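Local coordinates for periplasmic sugar-binding protein (Chloroflexus aurantiacus, PDB 4RXU), which binds D-glucose between its two lobes and probably captures sugars outside the membrane for an ABC-type transporter, at residues T132-S135 and I136-G139; F172-G175 and A176-L180; A237-A240 and A241-G244. One frame throughout, in Å; residues are numbered along the deposited sequence.

The three contacts follow one another along the chain. Contact 1 joins the end of strand 129-133, part of the large mixed sheet, to the start of helix 135-148; contact 2 is one stretch of helix 167-185, which flanks the four-stranded parallel sheet; contact 3 is the loop between helix 224-237 and strand 246-249 of that sheet. Centres of contacts 1 and 2 lie about 11 Å apart and the two touch, Ser135 O reaching Phe172 CD1 at 3.4 Å. Contact 2 supplies Phe172 to the sugar pocket, and the Ser135 side chain of contact 1 is about 6 Å from the glucose. Contact 3 is remote on the outer surface, its centre about 24 Å from contact 2 and about 31 Å from contact 1.

Contact 1 (T132-S135 and I136-G139)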
loop_
_atom_site.group_PDB
_atom_site.type_symbol
_atom_site.label_atom_id
_atom_site.label_comp_id
_atom_site.label_asym_id
_atom_site.label_seq_id
_atom_site.Cartn_x
_atom_site.Cartn_y
_atom_site.Cartn_z
ATOM N N THR A 132 7.179 1.750 -8.533
ATOM C CA THR A 132 6.383 0.975 -7.590
ATOM C C THR A 132 7.228 0.090 -6.679
ATOM O O THR A 132 8.346 -0.310 -7.028
ATOM C CB THR A 132 5.348 0.104 -8.363
ATOM O OG1 THR A 132 4.447 -0.547 -7.463
ATOM C CG2 THR A 132 6.036 -0.985 -9.226
ATOM N N PHE A 133 6.657 -0.227 -5.527
ATOM C CA PHE A 133 7.121 -1.367 -4.754
ATOM C C PHE A 133 6.513 -2.648 -5.309
ATOM O O PHE A 133 5.536 -2.640 -6.064
ATOM C CB PHE A 133 6.746 -1.229 -3.291
ATOM C CG PHE A 133 7.373 -0.048 -2.610
ATOM C CD1 PHE A 133 8.736 -0.003 -2.364
ATOM C CD2 PHE A 133 6.584 1.033 -2.217
ATOM C CE1 PHE A 133 9.291 1.083 -1.729
ATOM C CE2 PHE A 133 7.143 2.111 -1.578
ATOM C CZ PHE A 133 8.495 2.129 -1.335
ATOM N N ASP A 134 7.075 -3.779 -4.924
ATOM C CA ASP A 134 6.523 -5.082 -5.344
ATOM C C ASP A 134 5.283 -5.392 -4.489
ATOM O O ASP A 134 5.371 -6.015 -3.433
ATOM C CB ASP A 134 7.582 -6.162 -5.152
ATOM C CG ASP A 134 7.175 -7.523 -5.713
ATOM O OD1 ASP A 134 5.970 -7.784 -5.934
ATOM O OD2 ASP A 134 8.086 -8.367 -5.922
ATOM N N SER A 135 4.122 -4.928 -4.936
ATOM C CA SER A 135 2.896 -5.036 -4.137
ATOM C C SER A 135 2.368 -6.454 -3.939
ATOM O O SER A 135 1.794 -6.766 -2.880
ATOM C CB SER A 135 1.781 -4.168 -4.704
ATOM O OG SER A 135 2.117 -2.793 -4.638
ATOM N N ILE A 136 2.549 -7.307 -4.944
ATOM C CA ILE A 136 2.170 -8.716 -4.769
ATOM C C ILE A 136 2.976 -9.319 -3.594
ATOM O O ILE A 136 2.432 -10.046 -2.734
ATOM C CB ILE A 136 2.379 -9.509 -6.075
ATOM C CG1 ILE A 136 1.325 -9.108 -7.138
ATOM C CG2 ILE A 136 2.355 -11.030 -5.854
ATOM C CD1 ILE A 136 -0.089 -9.606 -6.883
ATOM N N ALA A 137 4.269 -9.024 -3.572
ATOM C CA ALA A 137 5.129 -9.511 -2.510
ATOM C C ALA A 137 4.716 -8.944 -1.149
ATOM O O ALA A 137 4.811 -9.645 -0.159
ATOM C CB ALA A 137 6.593 -9.190 -2.803
ATOM N N VAL A 138 4.256 -7.687 -1.089
ATOM C CA VAL A 138 3.714 -7.172 0.186
ATOM C C VAL A 138 2.605 -8.101 0.726
ATOM O O VAL A 138 2.636 -8.534 1.892
ATOM C CB VAL A 138 3.132 -5.758 0.030
ATOM C CG1 VAL A 138 2.445 -5.314 1.304
ATOM C CG2 VAL A 138 4.219 -4.787 -0.367
ATOM N N GLY A 139 1.614 -8.407 -0.110
ATOM C CA GLY A 139 0.493 -9.239 0.361
ATOM C C GLY A 139 0.937 -10.644 0.701
ATOM O O GLY A 139 0.491 -11.201 1.673
HETATM O O HOH W 1 3.895 -6.776 -7.629
#
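Asp134 meets Ala137 three residues on, as the N-cap of the helix that starts at Ser135. The capping bond runs from Ala137 N to Asp134 OD1 (3.2 Å) and is fairly straight, yet the donor stands well above the carboxylate plane, 62° out of it. With CG anti to the backbone N (chi1 -173°), the carboxylate is swung over the first helical turn, and the Ala137 methyl presses against it, CB to Asp134 CG at 3.4 Å. That pairing is the compact part of the contact. The backbone adds to it: Val138 N donates to Asp134 O (3.1 Å) and Gly139 N to Ser135 O (3.2 Å), the first two rungs of the helix, while Val138 CG2 lies 3.5 Å from Asp134 O. The looser part is hydrated. A water donates to Asp134 OD1 (2.9 Å) and accepts from Ile136 N (3.1 Å), so the carboxylate serves a second amide of the first turn at one remove. OD1 thus has two donors, one amide and one water, and these, with the helix start, would probably favour the charged form of the partly exposed Asp134. Ser135, by contrast, is buried. Its side chain turns from the helix start toward Asn168, Leu171 and Phe172 of helix 167-185, and Ile136 touches Glu174 of the same helix. Val138, in turn, packs on Val296 and Lys298 of strand 295-298 and on Val340 of strand 332-343, the strand to which Thr132 and Asp134 also bond through their backbones.

Contact 2 (F172-G175 and A176-L180); sequences FFEG and AWKVL
Lys178 NZ and Glu174 OE2 form a salt bridge of 3.1 Å one helical turn apart. The ammonium comes to the anti side of that oxygen, 29° out of the carboxylate plane. Both side chains are extended beyond CG and run alongside each other in the same direction, with Glu174 CG 4.0 Å from Lys178 CE, so the pairing has an apolar flank as well as a charged end. Asp205 gives the ammonium a second, long and weak ion pair. The backbone ladder is regular for three bonds: Ala176 N to Phe172 O, Trp177 N to Phe173 O and Lys178 N to Glu174 O. Of these the shortest joins Trp177 N to Phe173 O at 2.8 Å. The ladder then shifts: Val179 N stands 3.7 Å from Gly175 O and bonds instead to Ala176 O (3.0 Å), an i to i+3 bond, and this oxygen also accepts from Leu180 N. The aromatic pair forms the apolar counterpart. Phe173 and Trp177 both carry CG anti to the backbone N (chi1 -174° and -176°), which sends the two rings off the helix in the same direction. Their planes are nearly parallel but slid apart, with 5.8 Å between the Phe173 centroid and that of the Trp177 six-membered ring; the rings barely overlap, and their nearest atoms are Phe173 CZ and Trp177 CE3, 3.7 Å apart. Both rings pack on Leu206, and Trp177 NE1 is fixed by Lys203 O. The stretch belongs to the beta-alpha-beta unit 155-159, 167-185, 189-191 of the periplasmic-binding-protein fold, whose helix also presents Phe172 to the bound glucose.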
loop_
_atom_site.group_PDB
_atom_site.type_symbol
_atom_site.label_atom_id
_atom_site.label_comp_id
_atom_site.label_asym_id
_atom_site.label_seq_id
_atom_site.Cartn_x
_atom_site.Cartn_y
_atom_site.Cartn_z
ATOM N N PHE A 172 -2.314 -6.180 -3.227
ATOM C CA PHE A 172 -2.008 -6.660 -1.890
ATOM C C PHE A 172 -2.925 -7.834 -1.550
ATOM O O PHE A 172 -2.509 -8.798 -0.928
ATOM C CB PHE A 172 -2.227 -5.592 -0.833
ATOM C CG PHE A 172 -1.417 -4.343 -1.007
ATOM C CD1 PHE A 172 -0.080 -4.348 -1.400
ATOM C CD2 PHE A 172 -2.008 -3.139 -0.701
ATOM C CE1 PHE A 172 0.624 -3.150 -1.537
ATOM C CE2 PHE A 172 -1.310 -1.960 -0.810
ATOM C CZ PHE A 172 0.000 -1.957 -1.233
ATOM N N PHE A 173 -4.197 -7.722 -1.920
ATOM C CA PHE A 173 -5.119 -8.785 -1.593
ATOM C C PHE A 173 -4.752 -10.061 -2.375
ATOM O O PHE A 173 -4.770 -11.178 -1.825
ATOM C CB PHE A 173 -6.561 -8.427 -1.875
ATOM C CG PHE A 173 -7.498 -9.475 -1.393
ATOM C CD1 PHE A 173 -7.836 -9.555 -0.058
ATOM C CD2 PHE A 173 -7.941 -10.458 -2.268
ATOM C CE1 PHE A 173 -8.655 -10.584 0.391
ATOM C CE2 PHE A 173 -8.752 -11.460 -1.837
ATOM C CZ PHE A 173 -9.086 -11.543 -0.507
ATOM N N GLU A 174 -4.455 -9.909 -3.657
ATOM C CA GLU A 174 -4.098 -11.077 -4.459
ATOM C C GLU A 174 -2.875 -11.782 -3.860
ATOM O O GLU A 174 -2.838 -13.002 -3.769
ATOM C CB GLU A 174 -3.815 -10.688 -5.916
ATOM C CG GLU A 174 -3.354 -11.873 -6.768
ATOM C CD GLU A 174 -3.051 -11.515 -8.212
ATOM O OE1 GLU A 174 -3.433 -10.414 -8.679
ATOM O OE2 GLU A 174 -2.443 -12.360 -8.900
ATOM N N GLY A 175 -1.837 -11.017 -3.539
ATOM C CA GLY A 175 -0.603 -11.608 -3.021
ATOM C C GLY A 175 -0.874 -12.419 -1.762
ATOM O O GLY A 175 -0.351 -13.567 -1.554
ATOM N N ALA A 176 -1.731 -11.854 -0.918
ATOM C CA ALA A 176 -2.115 -12.550 0.322
ATOM C C ALA A 176 -2.977 -13.774 0.057
ATOM O O ALA A 176 -2.778 -14.841 0.640
ATOM C CB ALA A 176 -2.843 -11.596 1.264
ATOM N N TRP A 177 -3.959 -13.609 -0.817
ATOM C CA TRP A 177 -4.900 -14.686 -1.118
ATOM C C TRP A 177 -4.178 -15.911 -1.653
ATOM O O TRP A 177 -4.542 -17.059 -1.355
ATOM C CB TRP A 177 -5.914 -14.227 -2.160
ATOM C CG TRP A 177 -6.980 -15.253 -2.456
ATOM C CD1 TRP A 177 -7.074 -16.024 -3.573
ATOM C CD2 TRP A 177 -8.090 -15.621 -1.607
ATOM N NE1 TRP A 177 -8.181 -16.845 -3.480
ATOM C CE2 TRP A 177 -8.833 -16.600 -2.297
ATOM C CE3 TRP A 177 -8.545 -15.188 -0.350
ATOM C CZ2 TRP A 177 -10.001 -17.177 -1.755
ATOM C CZ3 TRP A 177 -9.707 -15.747 0.183
ATOM C CH2 TRP A 177 -10.420 -16.735 -0.520
ATOM N N LYS A 178 -3.164 -15.671 -2.474
ATOM C CA LYS A 178 -2.458 -16.787 -3.093
ATOM C C LYS A 178 -1.591 -17.566 -2.119
ATOM O O LYS A 178 -1.141 -18.658 -2.453
ATOM C CB LYS A 178 -1.737 -16.352 -4.361
ATOM C CG LYS A 178 -2.766 -15.817 -5.366
ATOM C CD LYS A 178 -2.280 -15.889 -6.764
ATOM C CE LYS A 178 -3.374 -15.749 -7.792
ATOM N NZ LYS A 178 -2.669 -15.448 -9.062
ATOM N N VAL A 179 -1.401 -17.019 -0.916
ATOM C CA VAL A 179 -0.805 -17.753 0.197
ATOM C C VAL A 179 -1.867 -18.312 1.139
ATOM O O VAL A 179 -1.766 -19.456 1.608
ATOM C CB VAL A 179 0.189 -16.840 0.962
ATOM C CG1 VAL A 179 0.636 -17.459 2.284
ATOM C CG2 VAL A 179 1.396 -16.516 0.087
ATOM N N LEU A 180 -2.872 -17.507 1.443
ATOM C CA LEU A 180 -3.892 -17.959 2.385
ATOM C C LEU A 180 -4.852 -19.025 1.846
ATOM O O LEU A 180 -5.269 -19.908 2.590
ATOM C CB LEU A 180 -4.705 -16.785 2.942
ATOM C CG LEU A 180 -3.940 -15.721 3.713
ATOM C CD1 LEU A 180 -4.800 -14.476 3.903
ATOM C CD2 LEU A 180 -3.458 -16.241 5.052
#

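Contact 3 (A237-A240 and A241-G244)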
loop_
_atom_site.group_PDB
_atom_site.type_symbol
_atom_site.label_atom_id
_atom_site.label_comp_id
_atom_site.label_asym_id
_atom_site.label_seq_id
_atom_site.Cartn_x
_atom_site.Cartn_y
_atom_site.Cartn_z
ATOM N N ALA A 237 -20.317 -9.736 15.730
ATOM C CA ALA A 237 -21.032 -10.791 15.019
ATOM C C ALA A 237 -20.442 -12.158 15.328
ATOM O O ALA A 237 -21.117 -13.182 15.273
ATOM C CB ALA A 237 -20.971 -10.540 13.525
ATOM N N ALA A 238 -19.158 -12.157 15.625
ATOM C CA ALA A 238 -18.429 -13.382 15.906
ATOM C C ALA A 238 -18.758 -13.891 17.294
ATOM O O ALA A 238 -19.136 -13.128 18.186
ATOM C CB ALA A 238 -16.947 -13.128 15.785
ATOM N N THR A 239 -18.604 -15.195 17.478
ATOM C CA THR A 239 -18.861 -15.814 18.781
ATOM C C THR A 239 -17.540 -16.242 19.408
ATOM O O THR A 239 -16.506 -16.153 18.754
ATOM C CB THR A 239 -19.775 -17.046 18.652
ATOM O OG1 THR A 239 -19.078 -18.087 17.952
ATOM C CG2 THR A 239 -21.058 -16.682 17.908
ATOM N N ALA A 240 -17.569 -16.735 20.651
ATOM C CA ALA A 240 -16.325 -17.092 21.345
ATOM C C ALA A 240 -15.549 -18.171 20.570
ATOM O O ALA A 240 -14.313 -18.154 20.495
ATOM C CB ALA A 240 -16.604 -17.537 22.783
ATOM N N ALA A 241 -16.288 -19.073 19.934
ATOM C CA ALA A 241 -15.682 -20.133 19.112
ATOM C C ALA A 241 -14.894 -19.619 17.901
ATOM O O ALA A 241 -14.079 -20.338 17.317
ATOM C CB ALA A 241 -16.752 -21.099 18.646
ATOM N N ASP A 242 -15.167 -18.377 17.530
ATOM C CA ASP A 242 -14.495 -17.716 16.407
ATOM C C ASP A 242 -13.312 -16.857 16.830
ATOM O O ASP A 242 -12.715 -16.164 16.003
ATOM C CB ASP A 242 -15.497 -16.826 15.685
ATOM C CG ASP A 242 -16.707 -17.594 15.211
ATOM O OD1 ASP A 242 -16.533 -18.707 14.695
ATOM O OD2 ASP A 242 -17.839 -17.091 15.360
ATOM N N LYS A 243 -12.976 -16.908 18.114
ATOM C CA LYS A 243 -11.941 -16.069 18.667
ATOM C C LYS A 243 -10.837 -16.931 19.223
ATOM O O LYS A 243 -10.357 -17.836 18.540
ATOM C CB LYS A 243 -12.549 -15.113 19.687
ATOM C CG LYS A 243 -13.472 -14.144 18.982
ATOM C CD LYS A 243 -14.324 -13.339 19.908
ATOM C CE LYS A 243 -15.385 -12.629 19.096
ATOM N NZ LYS A 243 -16.104 -11.651 19.923
ATOM N N GLY A 244 -10.421 -16.656 20.452
ATOM C CA GLY A 244 -9.248 -17.286 21.008
ATOM C C GLY A 244 -7.989 -16.753 20.352
ATOM O O GLY A 244 -7.677 -15.577 20.418
#
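A single 3-10 turn follows helix 224-237, and Thr239 and Asp242 hold it from its two ends on the way to strand 246-249. Asp242 N donates to Thr239 O (2.9 Å) and Lys243 N to Ala240 O (3.0 Å); both donors stand well above the carbonyl planes. These bonds, with the backbone angles of Ala240, Ala241 and Asp242, fit two overlapping type I turns. A side-chain clasp reinforces them. Asp242 OD2 accepts from Thr239 N at 2.9 Å, an almost straight bond (172°) on its anti side, and from Thr239 OG1 at 3.0 Å, whose hydroxyl comes from well above the carboxylate. Both donors approach from the same face of that plane, so one oxygen is gripped twice by one residue. Thr239 turns OG1 between its own N and carbonyl carbon (chi1 68°), which brings the hydroxyl round to the same oxygen as the amide. The remaining carboxylate oxygen, OD1, pairs with Lys192, fixing the group at both ends. Lys243 lies across the turn as an extended chain: its CG is 3.6 Å from Thr239 O and its CE packs on Ala238 CB at 3.7 Å. The ammonium beyond reaches Leu235 O near the end of helix 224-237 and forms a salt bridge with Asp266. Polar bonds thus tie this surface loop to its surroundings, while Ala238 and Lys243 also rest on Tyr158 of strand 155-159. Aspartate binding the amide three residues earlier makes one half of a capping box; the reciprocal half is absent, since Asp242 N goes to Thr239 O and not to the hydroxyl. Here it marks the start of the 3-10 turn in a helix-to-strand connection of the alpha/beta lobe.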